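Local coordinates for allantoin racemase (Pseudomonas fluorescens, PDB 5LG5) that racemises allantoin, interconverting its two enantiomers, as a member of the HyuE family of Asp/Glu/hydantoin racemases, at the interface of chains A and B. Coordinates in Å, arbitrary orientation; residue numbers count along the deposited sequence, not the author numbering. Chains: chain A/B, Allantoin racemase.

The interface of chains A and B. Residues chain A 41, 43-45, 49; chain B 229, 231-232.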
ATOM      1  N   ALA A  41     -11.082 -32.534   8.363  1.00 19.77           N
ATOM      2  CA  ALA A  41     -12.517 -32.309   8.256  1.00 25.04           C
ATOM      3  C   ALA A  41     -13.059 -32.712   6.883  1.00 21.70           C
ATOM      4  O   ALA A  41     -12.332 -32.708   5.881  1.00 18.89           O
ATOM      5  CB  ALA A  41     -12.850 -30.841   8.558  1.00 22.13           C
ATOM      6  N   SER A  43     -15.234 -31.043   5.303  1.00 23.01           N
ATOM      7  CA  SER A  43     -15.238 -29.787   4.562  1.00 24.84           C
ATOM      8  C   SER A  43     -14.427 -28.776   5.364  1.00 23.78           C
ATOM      9  O   SER A  43     -14.518 -28.744   6.590  1.00 21.99           O
ATOM     10  CB  SER A  43     -16.667 -29.290   4.324  1.00 24.71           C
ATOM     11  OG  SER A  43     -17.221 -28.796   5.523  1.00 25.62           O
ATOM     12  N   VAL A  44     -13.638 -27.956   4.673  1.00 18.26           N
ATOM     13  CA  VAL A  44     -12.755 -27.006   5.344  1.00 20.01           C
ATOM     14  C   VAL A  44     -13.383 -25.626   5.374  1.00 16.81           C
ATOM     15  O   VAL A  44     -13.481 -24.953   4.356  1.00 18.43           O
ATOM     16  CB  VAL A  44     -11.382 -26.932   4.665  1.00 23.21           C
ATOM     17  CG1 VAL A  44     -10.524 -25.874   5.342  1.00 16.97           C
ATOM     18  CG2 VAL A  44     -10.709 -28.309   4.675  1.00 15.96           C
ATOM     19  N   GLU A  45     -13.844 -25.219   6.546  1.00 18.21           N
ATOM     20  CA  GLU A  45     -14.603 -23.978   6.645  1.00 28.27           C
ATOM     21  C   GLU A  45     -14.119 -23.121   7.797  1.00 26.03           C
ATOM     22  O   GLU A  45     -14.855 -22.910   8.764  1.00 37.13           O
ATOM     23  CB  GLU A  45     -16.081 -24.289   6.862  1.00 24.76           C
ATOM     24  CG  GLU A  45     -16.720 -25.087   5.750  1.00 25.87           C
ATOM     25  CD  GLU A  45     -18.081 -25.620   6.157  1.00 32.71           C
ATOM     26  OE1 GLU A  45     -18.294 -25.798   7.375  1.00 28.07           O
ATOM     27  OE2 GLU A  45     -18.929 -25.858   5.270  1.00 43.37           O
ATOM     28  N   GLU A  49      -9.778 -25.817  10.778  1.00 13.41           N
ATOM     29  CA  GLU A  49      -9.879 -26.862   9.765  1.00 15.44           C
ATOM     30  C   GLU A  49      -8.852 -26.631   8.653  1.00 15.64           C
ATOM     31  O   GLU A  49      -8.279 -27.583   8.112  1.00 12.31           O
ATOM     32  CB  GLU A  49     -11.312 -26.935   9.231  1.00 15.15           C
ATOM     33  CG  GLU A  49     -12.293 -27.351  10.341  1.00 22.23           C
ATOM     34  CD  GLU A  49     -13.757 -27.081  10.023  1.00 19.79           C
ATOM     35  OE1 GLU A  49     -14.071 -26.597   8.915  1.00 21.83           O
ATOM     36  OE2 GLU A  49     -14.602 -27.363  10.896  1.00 27.23           O
TER
ATOM     37  N   ARG B 229     -17.886 -24.966  12.834  1.00 25.18           N
ATOM     38  CA  ARG B 229     -19.158 -25.626  12.612  1.00 30.91           C
ATOM     39  C   ARG B 229     -18.950 -27.122  12.831  1.00 29.94           C
ATOM     40  O   ARG B 229     -17.982 -27.698  12.322  1.00 29.48           O
ATOM     41  CB  ARG B 229     -19.638 -25.307  11.193  1.00 36.21           C
ATOM     42  CG  ARG B 229     -19.496 -23.797  10.892  1.00 40.09           C
ATOM     43  CD  ARG B 229     -19.405 -23.434   9.400  1.00 40.86           C
ATOM     44  NE  ARG B 229     -19.941 -24.452   8.494  1.00 44.64           N
ATOM     45  CZ  ARG B 229     -21.121 -24.351   7.884  1.00 47.62           C
ATOM     46  NH1 ARG B 229     -21.879 -23.274   8.077  1.00 42.99           N
ATOM     47  NH2 ARG B 229     -21.543 -25.316   7.070  1.00 43.33           N
ATOM     48  N   LYS B 231     -18.983 -31.019  12.536  1.00 32.53           N
ATOM     49  CA  LYS B 231     -18.966 -31.845  11.331  1.00 29.81           C
ATOM     50  C   LYS B 231     -18.068 -33.045  11.560  1.00 33.69           C
ATOM     51  O   LYS B 231     -17.380 -33.129  12.579  1.00 37.12           O
ATOM     52  CB  LYS B 231     -18.429 -31.031  10.149  1.00 31.22           C
ATOM     53  CG  LYS B 231     -16.941 -30.678  10.290  1.00 30.00           C
ATOM     54  CD  LYS B 231     -16.445 -29.797   9.153  1.00 24.80           C
ATOM     55  CE  LYS B 231     -17.140 -28.446   9.135  1.00 26.23           C
ATOM     56  NZ  LYS B 231     -16.649 -27.623   7.996  1.00 25.75           N
ATOM     57  N   LYS B 232     -18.043 -33.961  10.601  1.00 34.08           N
ATOM     58  CA  LYS B 232     -17.168 -35.113  10.719  1.00 33.35           C
ATOM     59  C   LYS B 232     -15.730 -34.647  10.537  1.00 35.93           C
ATOM     60  O   LYS B 232     -15.361 -34.121   9.483  1.00 32.87           O
ATOM     61  CB  LYS B 232     -17.532 -36.169   9.675  1.00 29.57           C
ATOM     62  CG  LYS B 232     -17.076 -37.579  10.050  1.00 44.03           C
ATOM     63  CD  LYS B 232     -17.139 -38.532   8.867  1.00 43.42           C
ATOM     64  CE  LYS B 232     -18.521 -38.499   8.220  1.00 45.98           C
ATOM     65  NZ  LYS B 232     -19.560 -39.160   9.075  1.00 57.59           N
TER
HETATM   66  O   HOH W   1     -15.418 -28.694  12.950  1.00 26.52           O
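B:Lys231, on the C-terminal arm of chain B of this HyuE-family racemase, pushes its ammonium group between A:Ser43, A:Glu45 and A:Glu49 of chain A; a two-fold repeats the contact with the chains exchanged, and it is likely a subunit interface, though the structure alone does not show this. A lysine suits this place because a long, slender chain can carry a charge to several acceptors. A bend at chi3 (64°) in the otherwise straight chain beyond CG turns NZ in among them. B:Lys231 NZ donates to the carbonyl O of A:Ser43 at 2.8 Å, from above the carbonyl plane, and to the hydroxyl OG of the same residue. A:Glu49, coming from the opposite direction, offers OE1 to B:Lys231 NZ at 2.9 Å, on the syn side but 31° out of the carboxylate plane. A:Glu49 OE1 also accepts a bond from the backbone N of A:Glu45 at 2.7 Å, tying the loop to helix 47-63. A:Ala41 CB packs against B:Lys231 CD at 3.8 Å. A carboxylate suits A:Glu45 because OE1 can serve two cations: B:Lys231 NZ and B:Arg229 NE form salt bridges to it from opposite faces, the arginine pair modelled very short. Arginine suits its place by bringing NE and NH2 alongside this carboxylate, its guanidinium turned 78° from that plane. A methionine replacing B:Lys231 would probably leave A:Glu49 without its cationic mate and A:Glu45 with B:Arg229 alone. A water links A:Glu49 OE2 to the backbone O of B:Arg229.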